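Local structure of ribose ABC transporter, substrate binding protein (Conexibacter woesei, 4KQ9) at residues A[88-96]-A[250-261]. The protein probably binds a sugar, possibly ribose, outside the cell membrane as the substrate-binding component of an ABC transporter. The protein carries 1 engineered substitution. Numbering follows the deposited sequence.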
# COMPACT_ATOMS: atom_id res chain seq x y z
N GLY A 88 -5.58 -27.88 -3.47
CA GLY A 88 -4.16 -28.12 -3.33
C GLY A 88 -3.24 -27.13 -4.03
O GLY A 88 -2.07 -27.42 -4.17
N VAL A 89 -3.74 -25.98 -4.49
CA VAL A 89 -2.83 -24.94 -5.03
C VAL A 89 -2.28 -24.08 -3.88
O VAL A 89 -3.03 -23.51 -3.12
CB VAL A 89 -3.52 -24.01 -6.06
CG1 VAL A 89 -2.47 -23.09 -6.72
CG2 VAL A 89 -4.27 -24.81 -7.11
N PRO A 90 -0.97 -24.01 -3.72
CA PRO A 90 -0.45 -23.08 -2.69
C PRO A 90 -0.77 -21.65 -3.16
O PRO A 90 -0.51 -21.34 -4.33
CB PRO A 90 1.05 -23.26 -2.76
CG PRO A 90 1.32 -24.34 -3.78
CD PRO A 90 0.07 -24.63 -4.53
N VAL A 91 -1.34 -20.83 -2.28
CA VAL A 91 -1.75 -19.47 -2.62
C VAL A 91 -1.01 -18.44 -1.78
O VAL A 91 -0.95 -18.57 -0.58
CB VAL A 91 -3.22 -19.28 -2.33
CG1 VAL A 91 -3.66 -17.85 -2.56
CG2 VAL A 91 -4.04 -20.25 -3.18
N ILE A 92 -0.52 -17.37 -2.39
CA ILE A 92 0.07 -16.28 -1.64
C ILE A 92 -0.81 -15.07 -1.94
O ILE A 92 -1.04 -14.76 -3.09
CB ILE A 92 1.53 -15.99 -2.05
CG1 ILE A 92 2.44 -17.16 -1.62
CG2 ILE A 92 2.02 -14.67 -1.40
CD1 ILE A 92 3.88 -17.00 -2.12
N LEU A 93 -1.26 -14.39 -0.91
CA LEU A 93 -1.89 -13.12 -1.07
C LEU A 93 -0.83 -12.03 -1.15
O LEU A 93 0.19 -12.07 -0.43
CB LEU A 93 -2.84 -12.83 0.09
CG LEU A 93 -3.87 -13.93 0.21
CD1 LEU A 93 -4.54 -13.80 1.56
CD2 LEU A 93 -4.82 -13.85 -0.99
N LEU A 94 -1.09 -11.02 -1.97
CA LEU A 94 -0.04 -10.04 -2.30
C LEU A 94 -0.62 -8.63 -2.28
O LEU A 94 -1.61 -8.37 -2.96
CB LEU A 94 0.58 -10.40 -3.65
CG LEU A 94 1.70 -9.49 -4.11
CD1 LEU A 94 2.79 -9.32 -3.10
CD2 LEU A 94 2.33 -9.90 -5.41
N ALA A 95 -0.00 -7.76 -1.48
CA ALA A 95 -0.34 -6.33 -1.21
C ALA A 95 -1.58 -6.07 -0.33
O ALA A 95 -1.60 -5.15 0.52
CB ALA A 95 -0.40 -5.51 -2.49
N ASP A 96 -2.61 -6.85 -0.57
CA ASP A 96 -3.84 -6.82 0.17
C ASP A 96 -4.29 -8.23 0.53
O ASP A 96 -4.09 -9.19 -0.24
CB ASP A 96 -4.94 -6.14 -0.66
CG ASP A 96 -4.71 -4.66 -0.85
OD1 ASP A 96 -4.79 -3.88 0.15
OD2 ASP A 96 -4.43 -4.28 -2.02
N GLN A 250 7.70 -5.80 -3.60
CA GLN A 250 6.69 -6.71 -3.21
C GLN A 250 6.61 -7.89 -4.21
O GLN A 250 6.46 -9.07 -3.81
CB GLN A 250 5.32 -6.05 -3.09
CG GLN A 250 5.23 -5.06 -1.94
CD GLN A 250 3.79 -4.84 -1.47
OE1 GLN A 250 3.02 -5.78 -1.40
NE2 GLN A 250 3.44 -3.64 -1.15
N GLY A 251 6.60 -7.54 -5.48
CA GLY A 251 6.48 -8.54 -6.56
C GLY A 251 7.62 -9.52 -6.56
O GLY A 251 7.38 -10.71 -6.66
N GLY A 252 8.83 -9.03 -6.33
CA GLY A 252 10.02 -9.88 -6.24
C GLY A 252 9.96 -10.82 -5.04
O GLY A 252 10.28 -11.99 -5.12
N ILE A 253 9.55 -10.29 -3.91
CA ILE A 253 9.51 -11.05 -2.69
C ILE A 253 8.47 -12.15 -2.81
O ILE A 253 8.75 -13.31 -2.40
CB ILE A 253 9.22 -10.12 -1.47
CG1 ILE A 253 10.46 -9.33 -1.10
CG2 ILE A 253 8.82 -10.92 -0.24
CD1 ILE A 253 10.16 -8.20 -0.10
N ALA A 254 7.29 -11.85 -3.32
CA ALA A 254 6.27 -12.88 -3.49
C ALA A 254 6.77 -14.04 -4.36
O ALA A 254 6.53 -15.22 -4.02
CB ALA A 254 4.98 -12.30 -4.07
N ILE A 255 7.47 -13.71 -5.43
CA ILE A 255 8.04 -14.74 -6.30
C ILE A 255 9.10 -15.55 -5.54
O ILE A 255 9.12 -16.71 -5.63
CB ILE A 255 8.66 -14.17 -7.61
CG1 ILE A 255 7.60 -13.72 -8.60
CG2 ILE A 255 9.52 -15.21 -8.34
CD1 ILE A 255 6.58 -14.77 -8.90
N ASP A 256 10.00 -14.89 -4.85
CA ASP A 256 11.01 -15.58 -4.08
C ASP A 256 10.40 -16.53 -3.01
O ASP A 256 10.85 -17.59 -2.84
CB ASP A 256 12.00 -14.65 -3.48
CG ASP A 256 13.16 -14.32 -4.43
OD1 ASP A 256 13.45 -15.09 -5.38
OD2 ASP A 256 13.72 -13.29 -4.21
N VAL A 257 9.38 -16.07 -2.31
CA VAL A 257 8.67 -16.90 -1.38
C VAL A 257 8.09 -18.15 -2.06
O VAL A 257 8.31 -19.24 -1.65
CB VAL A 257 7.61 -16.09 -0.64
CG1 VAL A 257 6.80 -16.99 0.24
CG2 VAL A 257 8.29 -15.03 0.19
N MSE A 258 7.37 -17.95 -3.11
CA MSE A 258 6.82 -19.06 -3.83
C MSE A 258 7.89 -19.95 -4.39
O MSE A 258 7.79 -21.17 -4.22
CB MSE A 258 5.93 -18.58 -4.97
CG MSE A 258 5.33 -19.71 -5.80
SE MSE A 258 3.95 -20.65 -4.72
CE MSE A 258 2.54 -19.35 -4.88
N ALA A 259 8.91 -19.42 -5.03
CA ALA A 259 9.96 -20.31 -5.60
C ALA A 259 10.74 -21.09 -4.51
O ALA A 259 11.01 -22.30 -4.68
CB ALA A 259 10.89 -19.57 -6.52
N ASP A 260 11.00 -20.48 -3.36
CA ASP A 260 11.67 -21.20 -2.30
C ASP A 260 10.77 -22.33 -1.78
O ASP A 260 11.27 -23.42 -1.46
CB ASP A 260 12.07 -20.32 -1.11
CG ASP A 260 13.22 -19.36 -1.40
OD1 ASP A 260 13.96 -19.52 -2.40
OD2 ASP A 260 13.41 -18.42 -0.58
N TYR A 261 9.48 -22.06 -1.60
CA TYR A 261 8.56 -23.11 -1.17
C TYR A 261 8.49 -24.27 -2.21
O TYR A 261 8.53 -25.47 -1.82
CB TYR A 261 7.18 -22.58 -0.95
CG TYR A 261 6.14 -23.59 -0.59
CD1 TYR A 261 6.20 -24.20 0.62
CD2 TYR A 261 5.07 -23.91 -1.45
CE1 TYR A 261 5.27 -25.13 1.00
CE2 TYR A 261 4.13 -24.88 -1.08
CZ TYR A 261 4.25 -25.47 0.17
OH TYR A 261 3.34 -26.37 0.68
O HOH W 1 1.04 -3.66 0.48
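Gln-250 reaches from the helix toward the strand's end with its carbonyl oxygen OE1 lying against Ala-95, 3.4 Å from that residue's CA and close to its CB. On the other branch of the amide, NE2 donates to a water at 2.9 Å that in turn donates to Ala-95 O, and also bonds to Gln-245 O; two acceptors therefore fix which way the amide is turned. No direct hydrogen bond joins the two segments, and the rest is van der Waals packing, mostly between apolar side chains. One turn on, the methyl of Ala-254 sits against both branches of Leu-94, with CD1 and CD2 each 3.8 Å from its CB; the small side chain lets the helix come in close here. The CB of Leu-94 does not point at the helix, but with CG anti to the backbone N (chi1 -179°) its two methyls swing over to it, and CD1 also leans on Gln-250 O. Val-257 offers CG1 to Ile-92 CD1 at 3.8 Å. Ile-92 CD1, the end of an extended chain, also rests on the helix backbone, 3.7 Å from Ala-254 O. Met-258, a selenomethionine, runs past Ile-92 in the opposite direction: bent at chi2 and chi3 (71° and 77°), it curls its CE back to within 3.7 Å of Pro-90 O. Last comes Tyr-261, whose ring carbon CE2 meets Pro-90 CB obliquely at 3.9 Å, while its hydroxyl bonds to Lys-267 NZ. Strand 91-94 and the 250-261 part of helix 247-264 run nearly antiparallel, axes 9.7 Å apart at closest approach, as expected of a helix packed on the parallel sheet of a periplasmic-binding-protein lobe. The strand lies between 66-69 and 106-109, whose Ile-68 and Val-108 add to this hydrophobic layer, and helix 20-35 joins the same layer through Ile-25, which touches Leu-94 and Ala-95.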